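Local atomic coordinates of acetyl-xylan esterase (Streptomyces lividans, PDB entry 2CC0), a protein that hydrolyses acetyl ester groups from acetylated xylan, a plant cell-wall polysaccharide, by means of a bound metal ion. Residues A[27-32]-A[164-169]; A[34-39]-A[58-63]; A[96-101]-A[182-187]; A[141-146]-A[170-175]. All blocks are in the same frame, centred on the assembly; numbering follows the deposited sequence.

Contact 1. Residues A[27-32]-A[164-169]; sequences RQNGLR and AIPRIA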
loop_
_atom_site.group_PDB
_atom_site.type_symbol
_atom_site.label_atom_id
_atom_site.label_comp_id
_atom_site.label_asym_id
_atom_site.label_seq_id
_atom_site.Cartn_x
_atom_site.Cartn_y
_atom_site.Cartn_z
ATOM N N ARG A 27 -11.147 -15.082 17.961
ATOM C CA ARG A 27 -12.578 -15.357 17.760
ATOM C C ARG A 27 -13.415 -14.933 18.974
ATOM O O ARG A 27 -14.499 -14.373 18.812
ATOM C CB ARG A 27 -12.837 -16.821 17.411
ATOM C CG ARG A 27 -14.336 -17.049 17.059
ATOM C CD ARG A 27 -14.559 -18.170 16.091
ATOM N NE ARG A 27 -15.815 -17.998 15.338
ATOM C CZ ARG A 27 -16.059 -18.599 14.177
ATOM N NH1 ARG A 27 -15.146 -19.396 13.655
ATOM N NH2 ARG A 27 -17.221 -18.424 13.548
ATOM N N GLN A 28 -12.917 -15.184 20.182
ATOM C CA GLN A 28 -13.687 -14.826 21.391
ATOM C C GLN A 28 -13.883 -13.315 21.507
ATOM O O GLN A 28 -14.858 -12.845 22.112
ATOM C CB GLN A 28 -13.036 -15.385 22.642
ATOM C CG GLN A 28 -13.113 -16.898 22.722
ATOM C CD GLN A 28 -12.091 -17.471 23.691
ATOM O OE1 GLN A 28 -11.545 -16.745 24.525
ATOM N NE2 GLN A 28 -11.801 -18.767 23.565
ATOM N N ASN A 29 -12.965 -12.562 20.891
ATOM C CA ASN A 29 -13.022 -11.112 20.911
ATOM C C ASN A 29 -13.546 -10.501 19.611
ATOM O O ASN A 29 -13.499 -9.281 19.428
ATOM C CB ASN A 29 -11.664 -10.549 21.300
ATOM C CG ASN A 29 -11.373 -10.760 22.786
ATOM O OD1 ASN A 29 -11.845 -9.993 23.619
ATOM N ND2 ASN A 29 -10.632 -11.808 23.117
ATOM N N GLY A 30 -14.062 -11.365 18.741
ATOM C CA GLY A 30 -14.772 -10.951 17.537
ATOM C C GLY A 30 -13.857 -10.359 16.487
ATOM O O GLY A 30 -14.275 -9.488 15.710
ATOM N N LEU A 31 -12.610 -10.815 16.469
ATOM C CA LEU A 31 -11.610 -10.252 15.543
ATOM C C LEU A 31 -11.243 -11.257 14.452
ATOM O O LEU A 31 -11.161 -12.469 14.701
ATOM C CB LEU A 31 -10.331 -9.862 16.303
ATOM C CG LEU A 31 -10.412 -8.789 17.381
ATOM C CD1 LEU A 31 -9.060 -8.748 18.091
ATOM C CD2 LEU A 31 -10.780 -7.447 16.737
ATOM N N ARG A 32 -11.015 -10.742 13.246
ATOM C CA ARG A 32 -10.500 -11.527 12.132
ATOM C C ARG A 32 -9.157 -10.934 11.732
ATOM O O ARG A 32 -8.874 -9.746 11.999
ATOM C CB ARG A 32 -11.466 -11.536 10.952
ATOM C CG ARG A 32 -12.860 -12.095 11.355
ATOM C CD ARG A 32 -13.834 -12.016 10.224
ATOM N NE ARG A 32 -13.528 -13.053 9.241
ATOM C CZ ARG A 32 -14.190 -13.246 8.105
ATOM N NH1 ARG A 32 -15.232 -12.466 7.780
ATOM N NH2 ARG A 32 -13.818 -14.225 7.286
ATOM N N ALA A 164 -2.581 -9.219 24.644
ATOM C CA ALA A 164 -3.106 -7.961 24.111
ATOM C C ALA A 164 -4.464 -8.068 23.432
ATOM O O ALA A 164 -5.144 -7.057 23.250
ATOM C CB ALA A 164 -2.074 -7.356 23.115
ATOM N N ILE A 165 -4.864 -9.278 23.036
ATOM C CA ILE A 165 -6.034 -9.409 22.155
ATOM C C ILE A 165 -7.318 -8.710 22.684
ATOM O O ILE A 165 -7.927 -7.938 21.954
ATOM C CB ILE A 165 -6.296 -10.876 21.725
ATOM C CG1 ILE A 165 -5.086 -11.457 20.983
ATOM C CG2 ILE A 165 -7.586 -10.991 20.921
ATOM C CD1 ILE A 165 -4.591 -10.645 19.763
ATOM N N PRO A 166 -7.730 -8.970 23.950
ATOM C CA PRO A 166 -8.937 -8.244 24.389
ATOM C C PRO A 166 -8.825 -6.709 24.315
ATOM O O PRO A 166 -9.755 -6.057 23.836
ATOM C CB PRO A 166 -9.154 -8.723 25.843
ATOM C CG PRO A 166 -8.381 -9.992 25.942
ATOM C CD PRO A 166 -7.196 -9.854 24.998
ATOM N N ARG A 167 -7.700 -6.143 24.747
ATOM C CA ARG A 167 -7.491 -4.695 24.658
ATOM C C ARG A 167 -7.371 -4.178 23.228
ATOM O O ARG A 167 -7.740 -3.030 22.945
ATOM C CB ARG A 167 -6.290 -4.267 25.484
ATOM C CG ARG A 167 -6.607 -4.241 26.983
ATOM C CD ARG A 167 -5.331 -4.099 27.788
ATOM N NE ARG A 167 -4.693 -2.793 27.612
ATOM C CZ ARG A 167 -3.411 -2.545 27.890
ATOM N NH1 ARG A 167 -2.623 -3.510 28.366
ATOM N NH2 ARG A 167 -2.912 -1.330 27.691
ATOM N N ILE A 168 -6.881 -5.009 22.324
ATOM C CA ILE A 168 -6.926 -4.652 20.888
ATOM C C ILE A 168 -8.381 -4.501 20.407
ATOM O O ILE A 168 -8.753 -3.501 19.764
ATOM C CB ILE A 168 -6.141 -5.675 20.051
ATOM C CG1 ILE A 168 -4.625 -5.493 20.327
ATOM C CG2 ILE A 168 -6.491 -5.539 18.557
ATOM C CD1 ILE A 168 -3.707 -6.552 19.699
ATOM N N ALA A 169 -9.222 -5.482 20.734
ATOM C CA ALA A 169 -10.639 -5.437 20.368
ATOM C C ALA A 169 -11.277 -4.177 20.973
ATOM O O ALA A 169 -12.025 -3.474 20.294
ATOM C CB ALA A 169 -11.351 -6.694 20.849
#

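Contact 2. Residues A[34-39]-A[58-63]; sequences TMFNQG and WVANHS. With ZN (zinc ion), chain C.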
loop_
_atom_site.group_PDB
_atom_site.type_symbol
_atom_site.label_atom_id
_atom_site.label_comp_id
_atom_site.label_asym_id
_atom_site.label_seq_id
_atom_site.Cartn_x
_atom_site.Cartn_y
_atom_site.Cartn_z
ATOM N N THR A 34 -5.281 -11.660 9.131
ATOM C CA THR A 34 -4.557 -12.360 8.092
ATOM C C THR A 34 -3.296 -12.979 8.665
ATOM O O THR A 34 -2.469 -12.276 9.276
ATOM C CB THR A 34 -4.198 -11.415 6.906
ATOM O OG1 THR A 34 -5.396 -10.850 6.411
ATOM C CG2 THR A 34 -3.544 -12.237 5.774
ATOM N N MET A 35 -3.177 -14.295 8.487
ATOM C CA MET A 35 -2.034 -15.074 9.030
ATOM C C MET A 35 -1.044 -15.292 7.888
ATOM O O MET A 35 -1.358 -16.036 6.929
ATOM C CB MET A 35 -2.501 -16.432 9.591
ATOM C CG MET A 35 -3.853 -16.379 10.354
ATOM S SD MET A 35 -3.918 -15.131 11.658
ATOM C CE MET A 35 -3.150 -15.998 13.017
ATOM N N PHE A 36 0.143 -14.662 8.003
ATOM C CA PHE A 36 1.198 -14.806 6.982
ATOM C C PHE A 36 2.073 -15.984 7.418
ATOM O O PHE A 36 3.018 -15.823 8.204
ATOM C CB PHE A 36 1.994 -13.510 6.831
ATOM C CG PHE A 36 1.257 -12.455 6.066
ATOM C CD1 PHE A 36 0.362 -11.599 6.725
ATOM C CD2 PHE A 36 1.426 -12.333 4.673
ATOM C CE1 PHE A 36 -0.333 -10.617 5.992
ATOM C CE2 PHE A 36 0.734 -11.349 3.958
ATOM C CZ PHE A 36 -0.137 -10.509 4.615
ATOM N N ASN A 37 1.683 -17.173 6.953
ATOM C CA ASN A 37 2.364 -18.424 7.349
ATOM C C ASN A 37 3.654 -18.663 6.566
ATOM O O ASN A 37 3.725 -18.377 5.360
ATOM C CB ASN A 37 1.455 -19.640 7.098
ATOM C CG ASN A 37 0.257 -19.729 8.050
ATOM O OD1 ASN A 37 0.129 -19.018 9.084
ATOM N ND2 ASN A 37 -0.590 -20.661 7.746
ATOM N N GLN A 38 4.641 -19.284 7.217
ATOM C CA GLN A 38 5.780 -19.828 6.457
ATOM C C GLN A 38 5.378 -21.177 5.865
ATOM O O GLN A 38 4.731 -21.995 6.541
ATOM C CB GLN A 38 6.996 -20.051 7.353
ATOM C CG GLN A 38 7.607 -18.728 7.847
ATOM C CD GLN A 38 8.887 -18.945 8.591
ATOM O OE1 GLN A 38 9.630 -19.875 8.282
ATOM N NE2 GLN A 38 9.159 -18.096 9.572
ATOM N N GLY A 39 5.788 -21.416 4.626
ATOM C CA GLY A 39 5.449 -22.701 3.963
ATOM C C GLY A 39 5.918 -23.914 4.769
ATOM O O GLY A 39 5.191 -24.909 4.891
ATOM N N TRP A 58 -7.813 -15.214 7.273
ATOM C CA TRP A 58 -7.319 -15.373 5.897
ATOM C C TRP A 58 -5.882 -15.823 6.030
ATOM O O TRP A 58 -5.202 -15.468 6.997
ATOM C CB TRP A 58 -7.424 -14.062 5.119
ATOM C CG TRP A 58 -8.850 -13.599 5.103
ATOM C CD1 TRP A 58 -9.852 -14.071 4.297
ATOM C CD2 TRP A 58 -9.452 -12.628 5.975
ATOM N NE1 TRP A 58 -11.053 -13.434 4.607
ATOM C CE2 TRP A 58 -10.831 -12.549 5.633
ATOM C CE3 TRP A 58 -8.967 -11.817 7.005
ATOM C CZ2 TRP A 58 -11.727 -11.671 6.284
ATOM C CZ3 TRP A 58 -9.859 -10.949 7.659
ATOM C CH2 TRP A 58 -11.233 -10.890 7.297
ATOM N N VAL A 59 -5.441 -16.644 5.093
ATOM C CA VAL A 59 -4.093 -17.221 5.172
ATOM C C VAL A 59 -3.304 -16.697 3.971
ATOM O O VAL A 59 -3.791 -16.705 2.828
ATOM C CB VAL A 59 -4.125 -18.772 5.141
ATOM C CG1 VAL A 59 -2.702 -19.312 5.337
ATOM C CG2 VAL A 59 -5.086 -19.291 6.221
ATOM N N ALA A 60 -2.086 -16.247 4.251
ATOM C CA ALA A 60 -1.240 -15.624 3.251
ATOM C C ALA A 60 0.181 -16.182 3.300
ATOM O O ALA A 60 0.525 -16.958 4.196
ATOM C CB ALA A 60 -1.245 -14.097 3.412
ATOM N N ASN A 61 0.955 -15.825 2.279
ATOM C CA ASN A 61 2.285 -16.425 1.998
ATOM C C ASN A 61 3.398 -15.597 2.639
ATOM O O ASN A 61 3.486 -14.381 2.388
ATOM C CB ASN A 61 2.435 -16.504 0.458
ATOM C CG ASN A 61 3.701 -17.219 -0.022
ATOM O OD1 ASN A 61 4.799 -17.053 0.523
ATOM N ND2 ASN A 61 3.549 -17.954 -1.138
ATOM N N HIS A 62 4.257 -16.244 3.435
ATOM C CA HIS A 62 5.360 -15.543 4.101
ATOM C C HIS A 62 6.720 -16.222 3.793
ATOM O O HIS A 62 7.644 -16.136 4.604
ATOM C CB HIS A 62 5.112 -15.442 5.609
ATOM C CG HIS A 62 5.982 -14.441 6.322
ATOM N ND1 HIS A 62 6.333 -13.212 5.789
ATOM C CD2 HIS A 62 6.515 -14.474 7.563
ATOM C CE1 HIS A 62 7.074 -12.545 6.665
ATOM N NE2 HIS A 62 7.201 -13.289 7.749
ATOM N N SER A 63 6.832 -16.799 2.586
ATOM C CA SER A 63 7.996 -17.597 2.117
ATOM C C SER A 63 8.053 -18.963 2.799
ATOM O O SER A 63 7.289 -19.225 3.739
ATOM C CB SER A 63 9.330 -16.864 2.300
ATOM O OG SER A 63 9.811 -17.026 3.633
HETATM ZN ZN ZN C . 8.469 -13.000 9.402
HETATM O O HOH W 1 9.137 -12.378 11.269
#

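Contact 3. Residues A[96-101]-A[182-187]; sequences PKLFRP and ISPQTG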
loop_
_atom_site.group_PDB
_atom_site.type_symbol
_atom_site.label_atom_id
_atom_site.label_comp_id
_atom_site.label_asym_id
_atom_site.label_seq_id
_atom_site.Cartn_x
_atom_site.Cartn_y
_atom_site.Cartn_z
ATOM N N PRO A 96 -3.085 -18.552 -1.550
ATOM C CA PRO A 96 -2.935 -17.131 -1.158
ATOM C C PRO A 96 -2.899 -16.128 -2.311
ATOM O O PRO A 96 -2.386 -16.420 -3.395
ATOM C CB PRO A 96 -1.588 -17.099 -0.410
ATOM C CG PRO A 96 -1.419 -18.505 0.114
ATOM C CD PRO A 96 -2.022 -19.401 -0.991
ATOM N N LYS A 97 -3.459 -14.948 -2.041
ATOM C CA LYS A 97 -3.340 -13.818 -2.959
ATOM C C LYS A 97 -2.426 -12.734 -2.430
ATOM O O LYS A 97 -2.140 -11.773 -3.153
ATOM C CB LYS A 97 -4.721 -13.201 -3.285
ATOM C CG LYS A 97 -5.700 -14.121 -4.048
ATOM C CD LYS A 97 -5.161 -14.639 -5.359
ATOM C CE LYS A 97 -4.854 -13.534 -6.346
ATOM N NZ LYS A 97 -4.228 -14.017 -7.608
ATOM N N LEU A 98 -1.951 -12.903 -1.187
ATOM C CA LEU A 98 -1.088 -11.910 -0.516
ATOM C C LEU A 98 0.246 -12.517 -0.100
ATOM O O LEU A 98 0.308 -13.674 0.324
ATOM C CB LEU A 98 -1.767 -11.374 0.747
ATOM C CG LEU A 98 -3.196 -10.836 0.577
ATOM C CD1 LEU A 98 -3.742 -10.462 1.930
ATOM C CD2 LEU A 98 -3.243 -9.660 -0.424
ATOM N N PHE A 99 1.311 -11.721 -0.205
ATOM C CA PHE A 99 2.644 -12.169 0.172
ATOM C C PHE A 99 3.317 -11.081 0.976
ATOM O O PHE A 99 3.316 -9.916 0.566
ATOM C CB PHE A 99 3.467 -12.449 -1.101
ATOM C CG PHE A 99 4.943 -12.699 -0.826
ATOM C CD1 PHE A 99 5.368 -13.915 -0.285
ATOM C CD2 PHE A 99 5.895 -11.692 -1.080
ATOM C CE1 PHE A 99 6.733 -14.119 -0.013
ATOM C CE2 PHE A 99 7.254 -11.878 -0.807
ATOM C CZ PHE A 99 7.681 -13.114 -0.272
ATOM N N ARG A 100 3.902 -11.449 2.117
ATOM C CA ARG A 100 4.694 -10.468 2.875
ATOM C C ARG A 100 6.150 -10.905 2.833
ATOM O O ARG A 100 6.475 -12.027 3.266
ATOM C CB ARG A 100 4.213 -10.351 4.331
ATOM C CG ARG A 100 5.085 -9.408 5.165
ATOM C CD ARG A 100 4.418 -9.210 6.498
ATOM N NE ARG A 100 3.349 -8.205 6.431
ATOM C CZ ARG A 100 2.380 -8.114 7.345
ATOM N NH1 ARG A 100 2.330 -9.004 8.339
ATOM N NH2 ARG A 100 1.469 -7.160 7.249
ATOM N N PRO A 101 7.039 -10.049 2.297
ATOM C CA PRO A 101 8.440 -10.456 2.247
ATOM C C PRO A 101 8.987 -10.563 3.679
ATOM O O PRO A 101 8.714 -9.696 4.522
ATOM C CB PRO A 101 9.131 -9.269 1.554
ATOM C CG PRO A 101 8.045 -8.516 0.851
ATOM C CD PRO A 101 6.833 -8.690 1.753
ATOM N N ILE A 182 -7.494 -7.788 3.797
ATOM C CA ILE A 182 -6.587 -6.970 2.995
ATOM C C ILE A 182 -6.866 -7.167 1.512
ATOM O O ILE A 182 -6.851 -8.302 0.995
ATOM C CB ILE A 182 -5.090 -7.255 3.343
ATOM C CG1 ILE A 182 -4.810 -6.811 4.802
ATOM C CG2 ILE A 182 -4.167 -6.523 2.357
ATOM C CD1 ILE A 182 -3.531 -7.411 5.415
ATOM N N SER A 183 -7.169 -6.053 0.841
ATOM C CA SER A 183 -7.493 -6.082 -0.576
ATOM C C SER A 183 -6.298 -6.520 -1.434
ATOM O O SER A 183 -5.236 -5.896 -1.359
ATOM C CB SER A 183 -7.892 -4.681 -1.024
ATOM O OG SER A 183 -7.995 -4.666 -2.444
ATOM N N PRO A 184 -6.465 -7.556 -2.280
ATOM C CA PRO A 184 -5.375 -7.837 -3.230
ATOM C C PRO A 184 -5.144 -6.737 -4.268
ATOM O O PRO A 184 -4.066 -6.677 -4.851
ATOM C CB PRO A 184 -5.844 -9.125 -3.950
ATOM C CG PRO A 184 -6.847 -9.729 -3.019
ATOM C CD PRO A 184 -7.555 -8.546 -2.395
ATOM N N GLN A 185 -6.137 -5.863 -4.482
ATOM C CA GLN A 185 -5.996 -4.799 -5.459
ATOM C C GLN A 185 -5.114 -3.687 -4.887
ATOM O O GLN A 185 -4.141 -3.239 -5.523
ATOM C CB GLN A 185 -7.387 -4.281 -5.853
ATOM C CG GLN A 185 -8.224 -5.328 -6.595
ATOM C CD GLN A 185 -9.459 -5.825 -5.820
ATOM O OE1 GLN A 185 -9.416 -6.874 -5.176
ATOM N NE2 GLN A 185 -10.573 -5.066 -5.901
ATOM N N THR A 186 -5.446 -3.259 -3.674
ATOM C CA THR A 186 -4.814 -2.073 -3.080
ATOM C C THR A 186 -3.842 -2.331 -1.943
ATOM O O THR A 186 -3.078 -1.418 -1.573
ATOM C CB THR A 186 -5.885 -1.088 -2.521
ATOM O OG1 THR A 186 -6.518 -1.698 -1.380
ATOM C CG2 THR A 186 -6.913 -0.749 -3.550
ATOM N N GLY A 187 -3.883 -3.529 -1.344
ATOM C CA GLY A 187 -3.076 -3.834 -0.163
ATOM C C GLY A 187 -3.525 -3.118 1.109
ATOM O O GLY A 187 -2.788 -3.096 2.104
#

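Contact 4. Residues A[141-146]-A[170-175]; sequences QAVSRL and QTLAGK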
loop_
_atom_site.group_PDB
_atom_site.type_symbol
_atom_site.label_atom_id
_atom_site.label_comp_id
_atom_site.label_asym_id
_atom_site.label_seq_id
_atom_site.Cartn_x
_atom_site.Cartn_y
_atom_site.Cartn_z
ATOM N N GLN A 141 -0.932 0.126 22.182
ATOM C CA GLN A 141 -0.643 1.487 21.732
ATOM C C GLN A 141 -0.394 1.542 20.217
ATOM O O GLN A 141 -0.859 2.448 19.521
ATOM C CB GLN A 141 0.570 2.035 22.488
ATOM C CG GLN A 141 0.972 3.461 22.101
ATOM C CD GLN A 141 -0.160 4.492 22.267
ATOM O OE1 GLN A 141 -0.193 5.507 21.569
ATOM N NE2 GLN A 141 -1.076 4.234 23.192
ATOM N N ALA A 142 0.356 0.559 19.706
ATOM C CA ALA A 142 0.624 0.486 18.251
ATOM C C ALA A 142 -0.701 0.328 17.486
ATOM O O ALA A 142 -0.932 0.992 16.483
ATOM C CB ALA A 142 1.577 -0.671 17.939
ATOM N N VAL A 143 -1.585 -0.555 17.957
ATOM C CA VAL A 143 -2.904 -0.721 17.356
ATOM C C VAL A 143 -3.702 0.588 17.368
ATOM O O VAL A 143 -4.386 0.903 16.390
ATOM C CB VAL A 143 -3.702 -1.893 18.019
ATOM C CG1 VAL A 143 -5.166 -1.851 17.613
ATOM C CG2 VAL A 143 -3.079 -3.227 17.652
ATOM N N SER A 144 -3.570 1.353 18.456
ATOM C CA SER A 144 -4.271 2.644 18.590
ATOM C C SER A 144 -3.873 3.690 17.526
ATOM O O SER A 144 -4.587 4.667 17.312
ATOM C CB SER A 144 -4.121 3.218 20.008
ATOM O OG SER A 144 -2.930 3.975 20.165
ATOM N N ARG A 145 -2.741 3.478 16.858
ATOM C CA ARG A 145 -2.283 4.404 15.824
ATOM C C ARG A 145 -2.908 4.156 14.459
ATOM O O ARG A 145 -2.764 4.982 13.544
ATOM C CB ARG A 145 -0.772 4.333 15.714
ATOM C CG ARG A 145 -0.102 4.746 16.997
ATOM C CD ARG A 145 1.243 5.278 16.702
ATOM N NE ARG A 145 2.172 4.223 16.323
ATOM C CZ ARG A 145 2.814 3.432 17.184
ATOM N NH1 ARG A 145 2.618 3.547 18.497
ATOM N NH2 ARG A 145 3.657 2.513 16.733
ATOM N N LEU A 146 -3.575 3.011 14.311
ATOM C CA LEU A 146 -4.109 2.633 13.010
ATOM C C LEU A 146 -5.348 3.428 12.660
ATOM O O LEU A 146 -6.253 3.560 13.484
ATOM C CB LEU A 146 -4.481 1.153 12.989
ATOM C CG LEU A 146 -3.364 0.129 13.173
ATOM C CD1 LEU A 146 -3.976 -1.239 13.500
ATOM C CD2 LEU A 146 -2.501 0.089 11.913
ATOM N N GLN A 170 -10.951 -3.888 22.239
ATOM C CA GLN A 170 -11.474 -2.692 22.923
ATOM C C GLN A 170 -11.057 -1.395 22.275
ATOM O O GLN A 170 -11.877 -0.479 22.088
ATOM C CB GLN A 170 -11.016 -2.699 24.386
ATOM C CG GLN A 170 -11.705 -3.781 25.188
ATOM C CD GLN A 170 -11.009 -4.053 26.500
ATOM O OE1 GLN A 170 -10.297 -3.192 27.030
ATOM N NE2 GLN A 170 -11.199 -5.259 27.027
ATOM N N THR A 171 -9.771 -1.326 21.920
ATOM C CA THR A 171 -9.220 -0.158 21.245
ATOM C C THR A 171 -9.943 0.104 19.923
ATOM O O THR A 171 -10.344 1.238 19.643
ATOM C CB THR A 171 -7.706 -0.341 21.023
ATOM O OG1 THR A 171 -7.074 -0.483 22.300
ATOM C CG2 THR A 171 -7.093 0.871 20.293
ATOM N N LEU A 172 -10.102 -0.938 19.105
ATOM C CA LEU A 172 -10.768 -0.779 17.819
ATOM C C LEU A 172 -12.226 -0.358 18.007
ATOM O O LEU A 172 -12.688 0.579 17.353
ATOM C CB LEU A 172 -10.684 -2.056 16.985
ATOM C CG LEU A 172 -9.258 -2.396 16.533
ATOM C CD1 LEU A 172 -9.310 -3.711 15.742
ATOM C CD2 LEU A 172 -8.635 -1.256 15.718
ATOM N N ALA A 173 -12.927 -1.041 18.911
ATOM C CA ALA A 173 -14.340 -0.753 19.177
ATOM C C ALA A 173 -14.509 0.687 19.643
ATOM O O ALA A 173 -15.392 1.387 19.161
ATOM C CB ALA A 173 -14.930 -1.746 20.192
ATOM N N GLY A 174 -13.638 1.136 20.542
ATOM C CA GLY A 174 -13.660 2.535 21.010
ATOM C C GLY A 174 -13.568 3.571 19.898
ATOM O O GLY A 174 -14.093 4.705 20.032
ATOM N N LYS A 175 -12.936 3.187 18.792
ATOM C CA LYS A 175 -12.660 4.080 17.679
ATOM C C LYS A 175 -13.638 3.896 16.539
ATOM O O LYS A 175 -13.512 4.560 15.514
ATOM C CB LYS A 175 -11.242 3.835 17.160
ATOM C CG LYS A 175 -10.180 4.393 18.069
ATOM C CD LYS A 175 -8.831 3.967 17.604
ATOM C CE LYS A 175 -7.921 5.157 17.560
ATOM N NZ LYS A 175 -7.017 5.105 16.402
HETATM O O HOH W 2 -6.725 2.322 16.025
HETATM O O HOH W 3 -7.153 6.099 14.169
#

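Contact 1. Residues A[27-32]-A[164-169]
The amide nitrogen ND2 of Asn29 is hydrogen-bonded to the carbonyl of Ala25, in the last turns of helix 19-28, and meets CG2 of Ile165 on the other segment at 3.8 Å. It sits where helix 19-28 ends in a Schellman motif, on the outer layer of helices that surrounds the parallel strands of the polysaccharide deacetylase fold. In this motif Gly30 N bonds to Arg27 O at 3.0 Å and Leu31 N reaches back to Leu26 O. Gly30 is the C-prime residue, with phi at 71°, a value that glycine takes easily.

The turn delivers Asn29 and Leu31 to the flank of helix 159-174. CG of Asn29 is anti to its carbonyl carbon (chi1 -73°), and beyond it the carboxamide lies against Pro166, OD1 3.5 Å from Pro166 CA and ND2 near Pro166 CG. Proline suits that position: it lacks an N-H, and the helix is kinked there, since neither Pro166 N nor Arg167 N bonds back to the preceding turn. An alanine in place of Asn29 would probably leave Ala25 O without this side-chain partner and open a gap beside Pro166.

Around Leu31 the packing is apolar. Leu31 is buried, and its branched end fits among three residues of the helix, Ile165, Ile168 and Ala169. Ala169 is small enough to let the turn come close, its CB lying 3.7 Å from Asn29 O. Ile165 also packs on Leu22 and Leu26, which joins the two helices further. The methyl CD1 of Leu31 stands 3.9 Å from Ile165 CG2 and 4.1 Å from Ile168 CG2.

Contact 2. Residues A[34-39]-A[58-63]
A beta-alpha-beta crossover connects the adjacent parallel strands 34-37 and 58-61, with a zinc ligand, His62, just past the end of the second. Trp58 O receives Met35 N at 2.8 Å in a nearly straight bond (174°), and Met35 O accepts from Ala60 N. Asn37 N to Ala60 O and His62 N to Asn37 O continue the pairing with more bent bonds. Past the strands, Gly39 N bonds to Ser63 O at 2.8 Å.

On the face that holds Phe36, the methyl of Ala60 makes a CH-pi contact, lying 3.7 Å from the ring centroid. An alanine suits the place, its methyl over the ring face, offset toward the rim near CD2 and CE2. On the other face Val59 CG1 touches Asn37 ND2 at 3.5 Å, while that amide bonds to Gln52. Asn61 OD1 accepts from Ser63 N, an Asx turn, while ND2 bonds to Gln85.

CG of His62 is anti to the backbone N (chi1 -165°), and from there NE2 binds zinc at 2.1 Å beside Asp13, His66 and a water. With ND1 hydrogen-bonded to Arg100 O, both ring nitrogens are held, which fixes the ring's rotation and is likely to make the imidazole a stronger ligand.

Contact 3. Residues A[96-101]-A[182-187]
Apolar contacts carry the meeting of Leu98 with Ile182 and Pro184. Leu98 reaches over from its short strand with both methyls: CD1 lies 3.8 Å from Ile182 CB and CD2 lies 4.0 Å from Pro184 CA. Its CG is anti to the carbonyl carbon (chi1 -52°), which sends it toward the hairpin, and the side chain crosses that of Ile182 at a slant. At the exposed edge Lys97 touches Pro184 with its CB, 4.1 Å from Pro184 CG, while its chain bends away so that NZ bonds to Gly118 O. A leucine suits the buried middle and a lysine the exposed edge. An alanine in place of Leu98 would probably leave a gap facing Ile182 and Pro184.

Segment 182-187 runs from the last residue of strand 181-182 through the loop of a beta hairpin toward its antiparallel partner 189-190. The hairpin lies against strand 98-99, and Ile182 also rests on Val151 of the central parallel sheet.

Hydrogen bonds shape the turn from within. Ser183 OG accepts from Thr186 N at 3.2 Å, an ST motif, and more weakly from Gln185 N. Gly187 N bonds to Ser183 O at 2.7 Å, and Gly187 has a positive phi of 71°, easy for glycine.

Polar contacts beyond the two segments engage Pro184 O, which is hydrogen-bonded to Thr120 OG1 and to Arg111 NH2 of the second subunit.

Contact 4. Residues A[141-146]-A[170-175]
Ser144 and Thr171 mark the closest approach of the two backbones, their CA atoms 6.3 Å apart. Near the end of each segment the backbone bonds are short-range: Leu146 N bonds to Val143 O and Lys175 N to Leu172 O, each three residues back.

The methyl CG2 of Thr171, anti to its backbone N, packs against Ser144 CA at 3.7 Å and also touches Ser144 CB. Small side chains at both positions let the helices come this near. Each hydroxyl is occupied within its own helix: Ser144 OG donates to Gln141 O at 2.7 Å, its chi1 of 86° placing it between the backbone N and the carbonyl carbon, and Thr171 OG1 bonds to Arg167 O.

Helices 136-144 and 159-174 stand side by side in the helical layer of the deacetylase fold, with strand 151-155 between them in the chain. Buried beta-branched and leucine side chains suit the inward side, where CG1 of Val143 meets CD2 of Leu172 at 4.0 Å, the two crossing at about a right angle. Val143 and Leu146 rest on Ile152 of that strand, while Leu172 rests on Val7.

On the exposed side Lys175 crosses to the carbonyl-rich end of helix 136-144 with its chain bent near the tip (chi3 132°). NZ donates to Ser144 O at 2.6 Å, approaching from 38° above the carbonyl plane. The negative end of the helix would probably favour the ammonium charge. A water that accepts from NZ at 2.8 Å donates to both Val143 O and Leu146 O.

Contacts 1 and 4 lie on the same side of the chain's centre, 11 Å between their centres, and share helix 159-174: Ile168 of contact 1 packs on Val143 of contact 4, and Leu31 on Leu172. Contacts 2 and 3, with centres 10 Å apart, meet where strand 98-99 adjoins strand 58-61; there Arg100 N probably bonds to Asn61 O, and Phe36 packs on Arg100. Contacts 1 and 2 are joined by Arg32, which packs on Trp58. Along the chain contact 2 closes first, within the span of contact 1. Contacts 1 and 3 bring late segments back to early ones, and contact 4 falls within the span of contact 3, binding outer helices and metal-bearing strands into one domain.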